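Local coordinates for protein translation elongation factor 1A (Methanosarcina mazei, PDB 3WND) that probably acts as a translation elongation factor, a SelB/EF-Tu-like protein that binds cysteinyl-tRNA(Cys) in its GTP-bound form, at residues 309-314 / 340-345. Residues are numbered along the deposited sequence; the frame is centred on the assembly and turned at random.
Sequences QSEPVR and GNKKLA
Gln309 grips the backbone of Ala345 with both ends of its side-chain amide. OE1 of Gln309 takes the N-H of Ala345 at 2.9 Å, nearly straight at 170° and on a lone pair in the carbonyl plane. NE2 of Gln309 gives one of its hydrogens to the carbonyl O of Ala345 at 2.8 Å, the acceptor lying close to the amide plane. Two bonds to one residue fix both the rotation and the flip of the amide, and NE2 has a further, weak bond to Val306 O. The reach comes from an extended chain beyond CG (chi2 157°).

Beside this clamp the packing is close and largely aliphatic, with the amide oxygen at its border: CD2 of Leu344 sits 3.8 Å from CG of Glu311 and 3.9 Å from CB of Gln309, the leucine and glutamine passing in opposite directions. Leu304 and Tyr283, from neighbouring strands, also touch Leu344. The outer side is looser. There the exposed Lys342 crosses Glu311, whose chain bends at its second torsion, and forms a salt bridge, NZ to OE2 at 2.7 Å. The ammonium approaches from above the carboxylate, 43° out of its plane. Towards Gly340, a water bonded to Pro312 O at 3.0 Å reaches Asn341 N only weakly.

The axes of the roughly antiparallel strands 309-314 and 343-345 lie 8.6 Å apart, too far for ordinary strand pairing, consistent with the corner the chain turns at Asn341 and Lys342. Strand 333-340 pairs with strand 309-320 in the C-terminal beta domain, whereas strand 343-346 pairs with 278-280. The two Gln309 bonds join these strands where the sheets diverge, which suggests that a side-chain amide takes the place of backbone pairing; the solvent-side ion pair probably adds less, being screened.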
loop_
_atom_site.group_PDB
_atom_site.type_symbol
_atom_site.label_atom_id
_atom_site.label_comp_id
_atom_site.label_asym_id
_atom_site.label_seq_id
_atom_site.Cartn_x
_atom_site.Cartn_y
_atom_site.Cartn_z
ATOM N N GLN A 309 6.078 6.266 5.024
ATOM C CA GLN A 309 7.312 7.129 5.060
ATOM C C GLN A 309 8.366 6.542 4.092
ATOM O O GLN A 309 8.427 5.321 3.838
ATOM C CB GLN A 309 7.832 7.188 6.479
ATOM C CG GLN A 309 6.888 7.859 7.430
ATOM C CD GLN A 309 7.144 7.422 8.904
ATOM O OE1 GLN A 309 7.383 8.264 9.791
ATOM N NE2 GLN A 309 7.037 6.112 9.174
ATOM N N SER A 310 9.226 7.424 3.555
ATOM C CA SER A 310 10.269 6.960 2.666
ATOM C C SER A 310 11.422 7.919 2.719
ATOM O O SER A 310 11.253 9.085 2.293
ATOM C CB SER A 310 9.764 6.883 1.216
ATOM O OG SER A 310 9.158 8.113 0.791
ATOM N N GLU A 311 12.604 7.456 3.157
ATOM C CA GLU A 311 13.748 8.384 3.307
ATOM C C GLU A 311 15.037 7.663 2.973
ATOM O O GLU A 311 15.132 6.413 3.202
ATOM C CB GLU A 311 13.764 8.801 4.755
ATOM C CG GLU A 311 12.498 9.607 5.201
ATOM C CD GLU A 311 12.165 10.900 4.393
ATOM O OE1 GLU A 311 13.032 11.442 3.675
ATOM O OE2 GLU A 311 11.001 11.448 4.462
ATOM N N PRO A 312 16.075 8.396 2.503
ATOM C CA PRO A 312 17.436 7.841 2.353
ATOM C C PRO A 312 18.084 7.408 3.694
ATOM O O PRO A 312 17.922 8.072 4.739
ATOM C CB PRO A 312 18.247 9.009 1.704
ATOM C CG PRO A 312 17.508 10.232 1.954
ATOM C CD PRO A 312 16.055 9.859 2.287
ATOM N N VAL A 313 18.804 6.289 3.658
ATOM C CA VAL A 313 19.541 5.799 4.827
ATOM C C VAL A 313 20.940 5.352 4.421
ATOM O O VAL A 313 21.213 5.083 3.219
ATOM C CB VAL A 313 18.817 4.669 5.613
ATOM C CG1 VAL A 313 17.519 5.185 6.177
ATOM C CG2 VAL A 313 18.552 3.483 4.705
ATOM N N ARG A 314 21.839 5.279 5.407
ATOM C CA ARG A 314 23.187 4.734 5.190
ATOM C C ARG A 314 23.382 3.455 5.946
ATOM O O ARG A 314 22.882 3.334 7.073
ATOM C CB ARG A 314 24.270 5.779 5.560
ATOM C CG ARG A 314 25.663 5.264 5.335
ATOM C CD ARG A 314 26.670 6.378 5.609
ATOM N NE ARG A 314 26.904 7.137 4.369
ATOM C CZ ARG A 314 26.130 8.128 3.893
ATOM N NH1 ARG A 314 25.049 8.569 4.567
ATOM N NH2 ARG A 314 26.459 8.707 2.737
ATOM N N GLY A 340 19.917 7.580 9.422
ATOM C CA GLY A 340 19.215 8.537 8.522
ATOM C C GLY A 340 19.076 9.897 9.214
ATOM O O GLY A 340 19.525 10.081 10.363
ATOM N N ASN A 341 18.516 10.870 8.518
ATOM C CA ASN A 341 18.443 12.259 9.022
ATOM C C ASN A 341 17.111 12.558 9.702
ATOM O O ASN A 341 17.078 13.153 10.777
ATOM C CB ASN A 341 18.681 13.287 7.891
ATOM C CG ASN A 341 20.085 13.182 7.296
ATOM O OD1 ASN A 341 21.048 12.831 7.978
ATOM N ND2 ASN A 341 20.224 13.578 6.052
ATOM N N LYS A 342 16.031 12.053 9.142
ATOM C CA LYS A 342 14.729 12.459 9.564
ATOM C C LYS A 342 14.218 11.470 10.620
ATOM O O LYS A 342 14.558 10.303 10.575
ATOM C CB LYS A 342 13.844 12.341 8.339
ATOM C CG LYS A 342 12.514 13.040 8.397
ATOM C CD LYS A 342 12.085 13.495 7.012
ATOM C CE LYS A 342 10.556 13.540 6.914
ATOM N NZ LYS A 342 10.171 13.762 5.490
ATOM N N LYS A 343 13.405 11.956 11.546
ATOM C CA LYS A 343 12.732 11.138 12.523
ATOM C C LYS A 343 11.544 10.453 11.856
ATOM O O LYS A 343 10.663 11.115 11.282
ATOM C CB LYS A 343 12.225 12.039 13.723
ATOM C CG LYS A 343 13.237 12.288 14.826
ATOM C CD LYS A 343 12.717 13.146 15.994
ATOM C CE LYS A 343 12.193 14.529 15.604
ATOM N NZ LYS A 343 12.020 15.355 16.848
ATOM N N LEU A 344 11.488 9.118 11.970
ATOM C CA LEU A 344 10.349 8.327 11.476
ATOM C C LEU A 344 9.660 7.646 12.630
ATOM O O LEU A 344 10.309 7.198 13.609
ATOM C CB LEU A 344 10.813 7.345 10.384
ATOM C CG LEU A 344 11.495 7.895 9.123
ATOM C CD1 LEU A 344 11.702 6.743 8.137
ATOM C CD2 LEU A 344 10.668 8.962 8.458
ATOM N N ALA A 345 8.342 7.417 12.441
ATOM C CA ALA A 345 7.471 6.701 13.423
ATOM C C ALA A 345 7.106 5.318 12.969
ATOM O O ALA A 345 6.790 5.135 11.800
ATOM C CB ALA A 345 6.117 7.444 13.648
HETATM O O HOH W 1 16.104 9.445 6.729
#